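Local coordinates for NADB-Rossmann Superfamily protein (Streptococcus agalactiae, PDB 3LEC), which is of unproven function but has a Rossmann-type fold and probably methylates N1 of adenine 22 in tRNA, at residues 13-18 and 93-98. Residues are numbered along the deposited sequence; the frame is centred on the assembly and turned at random.
Sequences QKVANY and TITICG
Val-15, on helix 10-16, points its side chain at strand 93-99 and meets two residues there, Thr-95 and Cys-97, which lie on the same face of the sheet. The backbones keep well apart: the nearest pair of CA atoms, those of Val-15 and Thr-95, is separated by 8.0 Å, and side chains fill the interval. The side chain of Val-15 forks at CB. CG1 lies anti to the backbone N (chi1 174°), which carries it out over the strand; there Val-15 CG1 is 3.9 Å from Thr-95 CG2, methyl against methyl, the two side chains meeting at a slant. Val-15 CG1 is also 4.1 Å from Cys-97 SG. The other branch reaches that sulfur too, Val-15 CG2 being 4.0 Å from Cys-97 SG, so the thiol end of Cys-97 touches both arms of the valine fork. The two branches of Thr-95 go different ways: with chi1 at 50°, OG1 is hydrogen-bonded to OD1 of Asp-27 on the neighbouring parallel strand 23-28, while the methyl is left facing Val-15. Leu-35 of helix 34-41 shares this face, touching both Thr-95 and Ala-16. Away from the zinc site, helix 10-16 thus lies against strand 93-99 in the middle of the sheet and, through Lys-14 and Val-15, against the antiparallel strands 155-163 and 141-150. The strand order, 3-2-1-4-5-7-6, is that of the class I methyltransferase fold, with strand 93-99 fourth, consistent with the proposed activity. Helix and strand meet here through two methyl branches, a third methyl and a sulfur at van der Waals distance; their direct contact is therefore one of dispersion and apolar burial, a small part of how the helix is seated.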
loop_
_atom_site.group_PDB
_atom_site.type_symbol
_atom_site.label_atom_id
_atom_site.label_comp_id
_atom_site.label_asym_id
_atom_site.label_seq_id
_atom_site.Cartn_x
_atom_site.Cartn_y
_atom_site.Cartn_z
ATOM N N GLN A 13 -11.282 3.119 -0.013
ATOM C CA GLN A 13 -12.379 2.134 -0.114
ATOM C C GLN A 13 -11.860 0.830 -0.669
ATOM O O GLN A 13 -12.221 -0.236 -0.174
ATOM C CB GLN A 13 -13.541 2.654 -0.972
ATOM C CG GLN A 13 -14.788 1.677 -1.050
ATOM C CD GLN A 13 -15.379 1.384 0.317
ATOM O OE1 GLN A 13 -15.483 0.206 0.732
ATOM N NE2 GLN A 13 -15.795 2.439 1.031
ATOM N N LYS A 14 -11.057 0.918 -1.725
ATOM C CA LYS A 14 -10.491 -0.283 -2.338
ATOM C C LYS A 14 -9.491 -1.014 -1.420
ATOM O O LYS A 14 -9.380 -2.230 -1.474
ATOM C CB LYS A 14 -9.986 0.031 -3.746
ATOM C CG LYS A 14 -11.194 0.269 -4.665
ATOM C CD LYS A 14 -10.852 0.784 -6.047
ATOM C CE LYS A 14 -12.131 1.232 -6.778
ATOM N NZ LYS A 14 -12.928 0.064 -7.248
ATOM N N VAL A 15 -8.813 -0.280 -0.542
ATOM C CA VAL A 15 -8.070 -0.910 0.547
ATOM C C VAL A 15 -9.034 -1.601 1.543
ATOM O O VAL A 15 -8.834 -2.755 1.885
ATOM C CB VAL A 15 -7.165 0.099 1.294
ATOM C CG1 VAL A 15 -6.515 -0.534 2.517
ATOM C CG2 VAL A 15 -6.085 0.609 0.370
ATOM N N ALA A 16 -10.045 -0.880 2.025
ATOM C CA ALA A 16 -11.044 -1.458 2.969
ATOM C C ALA A 16 -11.669 -2.749 2.444
ATOM O O ALA A 16 -11.908 -3.662 3.229
ATOM C CB ALA A 16 -12.147 -0.448 3.284
ATOM N N ASN A 17 -11.913 -2.817 1.129
ATOM C CA ASN A 17 -12.573 -3.990 0.522
ATOM C C ASN A 17 -11.763 -5.277 0.714
ATOM O O ASN A 17 -12.332 -6.358 0.632
ATOM C CB ASN A 17 -12.838 -3.811 -0.984
ATOM C CG ASN A 17 -13.792 -2.665 -1.299
ATOM O OD1 ASN A 17 -13.774 -2.119 -2.403
ATOM N ND2 ASN A 17 -14.612 -2.294 -0.341
ATOM N N TYR A 18 -10.452 -5.140 0.932
ATOM C CA TYR A 18 -9.544 -6.276 1.115
ATOM C C TYR A 18 -9.246 -6.641 2.571
ATOM O O TYR A 18 -8.551 -7.623 2.823
ATOM C CB TYR A 18 -8.224 -6.057 0.390
ATOM C CG TYR A 18 -8.278 -6.167 -1.104
ATOM C CD1 TYR A 18 -8.530 -7.384 -1.736
ATOM C CD2 TYR A 18 -8.038 -5.047 -1.895
ATOM C CE1 TYR A 18 -8.556 -7.475 -3.147
ATOM C CE2 TYR A 18 -8.056 -5.135 -3.285
ATOM C CZ TYR A 18 -8.317 -6.340 -3.895
ATOM O OH TYR A 18 -8.319 -6.394 -5.274
ATOM N N THR A 93 -4.081 -8.002 11.014
ATOM C CA THR A 93 -4.005 -7.277 9.734
ATOM C C THR A 93 -3.353 -5.897 9.887
ATOM O O THR A 93 -3.666 -5.158 10.818
ATOM C CB THR A 93 -5.401 -7.055 9.103
ATOM O OG1 THR A 93 -6.129 -8.286 9.042
ATOM C CG2 THR A 93 -5.286 -6.475 7.701
ATOM N N ILE A 94 -2.499 -5.540 8.936
ATOM C CA ILE A 94 -1.818 -4.238 8.913
ATOM C C ILE A 94 -2.086 -3.573 7.563
ATOM O O ILE A 94 -1.984 -4.215 6.516
ATOM C CB ILE A 94 -0.315 -4.390 9.174
ATOM C CG1 ILE A 94 -0.077 -4.947 10.600
ATOM C CG2 ILE A 94 0.441 -3.053 8.980
ATOM C CD1 ILE A 94 1.412 -5.194 10.925
ATOM N N THR A 95 -2.480 -2.306 7.595
ATOM C CA THR A 95 -2.586 -1.508 6.373
ATOM C C THR A 95 -1.537 -0.387 6.419
ATOM O O THR A 95 -1.297 0.214 7.469
ATOM C CB THR A 95 -3.999 -0.918 6.178
ATOM O OG1 THR A 95 -4.425 -0.254 7.375
ATOM C CG2 THR A 95 -5.028 -2.018 5.823
ATOM N N ILE A 96 -0.884 -0.132 5.288
ATOM C CA ILE A 96 0.018 1.026 5.170
ATOM C C ILE A 96 -0.256 1.676 3.828
ATOM O O ILE A 96 -0.050 1.041 2.801
ATOM C CB ILE A 96 1.522 0.657 5.273
ATOM C CG1 ILE A 96 1.803 -0.285 6.460
ATOM C CG2 ILE A 96 2.371 1.930 5.368
ATOM C CD1 ILE A 96 3.211 -0.898 6.454
ATOM N N CYS A 97 -0.742 2.921 3.846
ATOM C CA CYS A 97 -1.174 3.582 2.596
ATOM C C CYS A 97 -0.551 4.950 2.470
ATOM O O CYS A 97 -0.087 5.510 3.465
ATOM C CB CYS A 97 -2.693 3.746 2.548
ATOM S SG CYS A 97 -3.639 2.288 3.041
ATOM N N GLY A 98 -0.555 5.488 1.252
ATOM C CA GLY A 98 -0.173 6.890 1.006
ATOM C C GLY A 98 1.284 7.241 1.272
ATOM O O GLY A 98 1.613 8.377 1.661
#